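Local coordinates for protein translation initiation factor eIF2B subunit gamma (Schizosaccharomyces pombe, PDB 5B04) that forms part of the eIF2B complex, which catalyses the exchange of GDP for GTP on the gamma subunit of the initiation factor eIF2, at residues V356-V362 against N373-I379; K201-L205 against A314-I318. The protein carries 3 engineered substitutions. All blocks are in the same frame, centred on the assembly; numbering follows the deposited sequence.

Contact 1 of 2, residues V356-V362 against N373-I379; sequences VGADCMV and NIKKSII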
loop_
_atom_site.group_PDB
_atom_site.type_symbol
_atom_site.label_atom_id
_atom_site.label_comp_id
_atom_site.label_asym_id
_atom_site.label_seq_id
_atom_site.Cartn_x
_atom_site.Cartn_y
_atom_site.Cartn_z
ATOM N N VAL E 356 19.756 -74.455 -30.764
ATOM C CA VAL E 356 19.547 -73.071 -30.373
ATOM C C VAL E 356 18.111 -72.860 -29.897
ATOM O O VAL E 356 17.212 -73.635 -30.229
ATOM C CB VAL E 356 19.835 -72.110 -31.537
ATOM C CG1 VAL E 356 21.242 -72.314 -32.078
ATOM C CG2 VAL E 356 18.825 -72.320 -32.647
ATOM N N GLY E 357 17.913 -71.802 -29.120
ATOM C CA GLY E 357 16.612 -71.420 -28.609
ATOM C C GLY E 357 16.799 -70.153 -27.804
ATOM O O GLY E 357 17.727 -70.058 -27.001
ATOM N N ALA E 358 15.935 -69.172 -28.032
ATOM C CA ALA E 358 16.049 -67.888 -27.353
ATOM C C ALA E 358 14.722 -67.145 -27.372
ATOM O O ALA E 358 13.758 -67.604 -27.989
ATOM C CB ALA E 358 17.136 -67.043 -27.999
ATOM N N ASP E 359 14.679 -66.016 -26.664
ATOM C CA ASP E 359 13.530 -65.106 -26.659
ATOM C C ASP E 359 12.314 -65.704 -25.929
ATOM O O ASP E 359 11.332 -65.009 -25.663
ATOM C CB ASP E 359 13.184 -64.707 -28.108
ATOM C CG ASP E 359 11.829 -64.042 -28.240
ATOM O OD1 ASP E 359 11.761 -62.799 -28.141
ATOM O OD2 ASP E 359 10.833 -64.764 -28.457
ATOM N N CYS E 360 12.402 -66.979 -25.562
ATOM C CA CYS E 360 11.279 -67.665 -24.933
ATOM C C CYS E 360 11.678 -68.384 -23.643
ATOM O O CYS E 360 12.857 -68.452 -23.303
ATOM C CB CYS E 360 10.657 -68.652 -25.918
ATOM S SG CYS E 360 11.834 -69.759 -26.728
ATOM N N MET E 361 10.704 -68.917 -22.932
ATOM C CA MET E 361 10.953 -69.422 -21.610
ATOM C C MET E 361 10.941 -70.921 -21.530
ATOM O O MET E 361 10.063 -71.574 -22.041
ATOM C CB MET E 361 9.924 -68.881 -20.639
ATOM C CG MET E 361 9.375 -67.526 -20.994
ATOM S SD MET E 361 8.175 -67.048 -19.769
ATOM C CE MET E 361 9.258 -66.216 -18.644
ATOM N N VAL E 362 11.955 -71.453 -20.881
ATOM C CA VAL E 362 12.076 -72.864 -20.644
ATOM C C VAL E 362 12.426 -73.044 -19.187
ATOM O O VAL E 362 13.263 -72.333 -18.673
ATOM C CB VAL E 362 13.223 -73.397 -21.471
ATOM C CG1 VAL E 362 14.442 -72.540 -21.223
ATOM C CG2 VAL E 362 13.493 -74.840 -21.132
ATOM N N ASN E 373 15.402 -76.976 -32.513
ATOM C CA ASN E 373 15.232 -75.548 -32.359
ATOM C C ASN E 373 13.936 -75.279 -31.639
ATOM O O ASN E 373 12.907 -75.848 -31.966
ATOM C CB ASN E 373 15.282 -74.655 -33.592
ATOM C CG ASN E 373 16.353 -75.056 -34.564
ATOM O OD1 ASN E 373 17.431 -74.486 -34.586
ATOM N ND2 ASN E 373 16.048 -76.023 -35.395
ATOM N N ILE E 374 14.002 -74.397 -30.658
ATOM C CA ILE E 374 12.835 -73.919 -29.923
ATOM C C ILE E 374 12.652 -72.420 -30.153
ATOM O O ILE E 374 13.407 -71.596 -29.637
ATOM C CB ILE E 374 12.935 -74.218 -28.409
ATOM C CG1 ILE E 374 14.360 -74.004 -27.902
ATOM C CG2 ILE E 374 12.499 -75.643 -28.122
ATOM C CD1 ILE E 374 14.479 -74.030 -26.392
ATOM N N LYS E 375 11.643 -72.084 -30.948
ATOM C CA LYS E 375 11.381 -70.704 -31.335
ATOM C C LYS E 375 10.028 -70.232 -30.817
ATOM O O LYS E 375 9.002 -70.841 -31.115
ATOM C CB LYS E 375 11.432 -70.568 -32.858
ATOM C CG LYS E 375 11.065 -69.191 -33.383
ATOM C CD LYS E 375 10.064 -69.291 -34.527
ATOM C CE LYS E 375 10.501 -70.311 -35.568
ATOM N NZ LYS E 375 9.511 -70.445 -36.675
ATOM N N LYS E 376 10.035 -69.153 -30.038
ATOM C CA LYS E 376 8.806 -68.548 -29.524
ATOM C C LYS E 376 7.926 -69.551 -28.778
ATOM O O LYS E 376 6.792 -69.795 -29.178
ATOM C CB LYS E 376 8.004 -67.923 -30.672
ATOM C CG LYS E 376 8.690 -66.756 -31.365
ATOM C CD LYS E 376 7.998 -66.412 -32.678
ATOM C CE LYS E 376 8.531 -65.114 -33.267
ATOM N NZ LYS E 376 8.255 -65.005 -34.727
ATOM N N SER E 377 8.442 -70.133 -27.698
ATOM C CA SER E 377 7.692 -71.163 -26.984
ATOM C C SER E 377 8.030 -71.278 -25.497
ATOM O O SER E 377 9.189 -71.177 -25.099
ATOM C CB SER E 377 7.910 -72.521 -27.656
ATOM O OG SER E 377 7.220 -72.591 -28.892
ATOM N N ILE E 378 7.005 -71.510 -24.684
ATOM C CA ILE E 378 7.183 -71.662 -23.244
ATOM C C ILE E 378 7.252 -73.140 -22.868
ATOM O O ILE E 378 6.345 -73.912 -23.181
ATOM C CB ILE E 378 6.049 -70.973 -22.450
ATOM C CG1 ILE E 378 6.246 -69.454 -22.424
ATOM C CG2 ILE E 378 5.997 -71.499 -21.023
ATOM C CD1 ILE E 378 5.886 -68.741 -23.716
ATOM N N ILE E 379 8.336 -73.530 -22.203
ATOM C CA ILE E 379 8.549 -74.925 -21.833
ATOM C C ILE E 379 8.569 -75.109 -20.317
ATOM O O ILE E 379 9.247 -74.373 -19.600
ATOM C CB ILE E 379 9.864 -75.465 -22.427
ATOM C CG1 ILE E 379 9.896 -75.233 -23.939
ATOM C CG2 ILE E 379 10.034 -76.943 -22.106
ATOM C CD1 ILE E 379 11.093 -75.847 -24.631
#
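Two successive coils of the left-handed parallel beta-helix run side by side here, V356 matching N373 and, after the corner, V362 matching I379, seventeen residues on in each case. Strands 356-358 and 373-375 lie 5.0 Å apart at 17°. I374 is buried: its N makes a weak hydrogen bond to V356 O (3.3 Å), and its O meets G357 CA at 3.4 Å in a CA-H...O contact. Its side chain uses space beside G357, where a beta carbon would come within 2.2 Å of I374 CG1. Both coils then turn on a residue with positive phi, D359 (70°) and K376 (54°). Just past the corner, the CA-to-CB bond of C360 points toward the next coil, and with chi1 p its SG accepts a hydrogen bond from S377 N (3.5 Å) and lies 3.8 Å from I374 O, while C360 CB sits 3.0 Å from S377 O. S377 OG instead bonds S394 N, one coil further on. M361 and V362 lie beside strand 378-379: M361 O accepts I379 N at 2.6 Å, and M361 CG touches I378 CG1 at 3.9 Å, beside N69 of the N-terminal domain. V362 CG2 adds an apolar contact with I379 CB, also 3.9 Å. A good backbone hydrogen bond, a weak one and the bond to the C360 sulfur thus combine with apolar contacts to hold the coils together.

Contact 2 of 2, residues K201-L205 against A314-I318; sequences KTSRL and AKDGI
The end of a beta-hairpin meets strand 315-319 almost at right angles: CA 202 to 205 and CA 314 to 317 point 82° apart, and the backbones bridge at a single pair, R204 with D316, CA atoms 4.0 Å apart. A314-I318 is extended (phi -161 to -108°, psi 133 to 151°). K201, after a cis peptide, and T202 form the turn with helical phi/psi (-57/-55 and -71/-7). T202 OG1 bonds E199 and receives a weak hydrogen bond from R204 N (3.4 Å). S203 swings to positive phi (55/21), so that S203 and R204 both face E199: a G1 beta bulge between strands 196-199 and 204-207. S203 O accepts G317 N at 3.0 Å. With chi1 p, S203 OG donates a very short bond to T202 O (2.4 Å) and lies 3.1 Å from D316 OD2 (D316 chi1 m); K162 of helix 156-166 bonds this hydroxyl and forms a salt bridge with D316. Strand 315-319 pairs in parallel with strand 170-176 in the mixed sheet of the nucleotidyl transferase-like (GT-A) domain, so the bridge joins it to the hairpin, itself paired through 196-199 to strand 230-245 of the same branched sheet. R204 is extended (-89/131), its CA 3.3 Å from K315 O; chi1 m places CG 3.3 Å from D316 OD1, and chi2 t with chi3 near 20° lays one guanidinium face over A314 CB, NE to CB 4.2 Å. L205 N donates to K315 O (2.7 Å); its CA-to-CB bond points toward strand 315-319, and with chi1 t CD2 lies 4.5 Å from K315 CE, among Y174, I196, I198 and L266.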
loop_
_atom_site.group_PDB
_atom_site.type_symbol
_atom_site.label_atom_id
_atom_site.label_comp_id
_atom_site.label_asym_id
_atom_site.label_seq_id
_atom_site.Cartn_x
_atom_site.Cartn_y
_atom_site.Cartn_z
ATOM N N LYS E 201 -20.873 -39.164 -16.377
ATOM C CA LYS E 201 -20.102 -38.829 -15.174
ATOM C C LYS E 201 -19.826 -39.892 -14.106
ATOM O O LYS E 201 -18.680 -40.119 -13.720
ATOM C CB LYS E 201 -20.849 -37.685 -14.486
ATOM C CG LYS E 201 -22.340 -37.720 -14.843
ATOM C CD LYS E 201 -23.213 -36.827 -13.984
ATOM C CE LYS E 201 -24.688 -37.061 -14.308
ATOM N NZ LYS E 201 -25.195 -38.357 -13.768
ATOM N N THR E 202 -20.894 -40.508 -13.612
ATOM C CA THR E 202 -20.865 -41.234 -12.345
ATOM C C THR E 202 -20.081 -42.546 -12.350
ATOM O O THR E 202 -19.903 -43.162 -11.298
ATOM C CB THR E 202 -22.299 -41.541 -11.878
ATOM O OG1 THR E 202 -22.944 -42.391 -12.835
ATOM C CG2 THR E 202 -23.093 -40.253 -11.742
ATOM N N SER E 203 -19.626 -42.971 -13.528
ATOM C CA SER E 203 -18.929 -44.249 -13.699
ATOM C C SER E 203 -19.765 -45.416 -13.177
ATOM O O SER E 203 -19.235 -46.484 -12.873
ATOM C CB SER E 203 -17.563 -44.230 -13.005
ATOM O OG SER E 203 -17.699 -44.188 -11.594
ATOM N N ARG E 204 -21.073 -45.203 -13.078
ATOM C CA ARG E 204 -21.978 -46.216 -12.559
ATOM C C ARG E 204 -22.478 -47.130 -13.666
ATOM O O ARG E 204 -22.932 -46.669 -14.712
ATOM C CB ARG E 204 -23.166 -45.567 -11.847
ATOM C CG ARG E 204 -22.818 -44.852 -10.553
ATOM C CD ARG E 204 -24.072 -44.622 -9.728
ATOM N NE ARG E 204 -25.145 -45.522 -10.141
ATOM C CZ ARG E 204 -26.436 -45.314 -9.902
ATOM N NH1 ARG E 204 -26.827 -44.231 -9.247
ATOM N NH2 ARG E 204 -27.336 -46.193 -10.320
ATOM N N LEU E 205 -22.392 -48.430 -13.418
ATOM C CA LEU E 205 -22.842 -49.428 -14.373
ATOM C C LEU E 205 -24.353 -49.349 -14.577
ATOM O O LEU E 205 -25.108 -49.218 -13.615
ATOM C CB LEU E 205 -22.444 -50.818 -13.896
ATOM C CG LEU E 205 -22.719 -51.958 -14.865
ATOM C CD1 LEU E 205 -21.467 -52.322 -15.648
ATOM C CD2 LEU E 205 -23.240 -53.130 -14.084
ATOM N N ALA E 314 -25.919 -48.956 -5.487
ATOM C CA ALA E 314 -25.141 -48.433 -6.607
ATOM C C ALA E 314 -23.997 -49.362 -6.995
ATOM O O ALA E 314 -23.389 -50.007 -6.140
ATOM C CB ALA E 314 -24.597 -47.050 -6.272
ATOM N N LYS E 315 -23.704 -49.418 -8.290
ATOM C CA LYS E 315 -22.591 -50.219 -8.782
ATOM C C LYS E 315 -21.806 -49.514 -9.868
ATOM O O LYS E 315 -22.375 -48.950 -10.803
ATOM C CB LYS E 315 -23.089 -51.557 -9.296
ATOM C CG LYS E 315 -23.275 -52.542 -8.190
ATOM C CD LYS E 315 -24.225 -53.601 -8.607
ATOM C CE LYS E 315 -23.691 -54.357 -9.788
ATOM N NZ LYS E 315 -23.845 -55.785 -9.483
ATOM N N ASP E 316 -20.487 -49.557 -9.734
ATOM C CA ASP E 316 -19.606 -48.841 -10.639
ATOM C C ASP E 316 -18.715 -49.788 -11.425
ATOM O O ASP E 316 -18.321 -50.847 -10.934
ATOM C CB ASP E 316 -18.744 -47.846 -9.862
ATOM C CG ASP E 316 -19.549 -46.694 -9.296
ATOM O OD1 ASP E 316 -20.750 -46.884 -9.011
ATOM O OD2 ASP E 316 -18.979 -45.595 -9.132
ATOM N N GLY E 317 -18.408 -49.398 -12.655
ATOM C CA GLY E 317 -17.457 -50.123 -13.468
ATOM C C GLY E 317 -16.184 -49.315 -13.594
ATOM O O GLY E 317 -16.211 -48.086 -13.523
ATOM N N ILE E 318 -15.063 -50.002 -13.761
ATOM C CA ILE E 318 -13.795 -49.331 -13.998
ATOM C C ILE E 318 -13.059 -50.024 -15.138
ATOM O O ILE E 318 -12.897 -51.244 -15.144
ATOM C CB ILE E 318 -12.918 -49.295 -12.727
ATOM C CG1 ILE E 318 -11.518 -48.767 -13.050
ATOM C CG2 ILE E 318 -12.843 -50.663 -12.079
ATOM C CD1 ILE E 318 -10.591 -48.726 -11.854
#

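From the N terminus, the chain first lays down most of the nucleotidyl transferase-like sheet, then reaches the hairpin of contact 2. The 108 residues between its segments include strands 218-221 and 230-245 and the unmodelled 282-310 before strand 315-319 returns to close the loop. The chain then passes helix 332-338 and enters the beta-helix, where contact 1, with ten residues between its segments, closes the step from one 17-residue coil to the next. The two contacts follow in series, neither nesting nor crossing, with centres about 43 Å apart and nearest atoms about 27 Å apart, on opposite sides of the chain's centre. Contact 2 ties together distant parts of one domain; contact 1 joins neighbouring coils of the other.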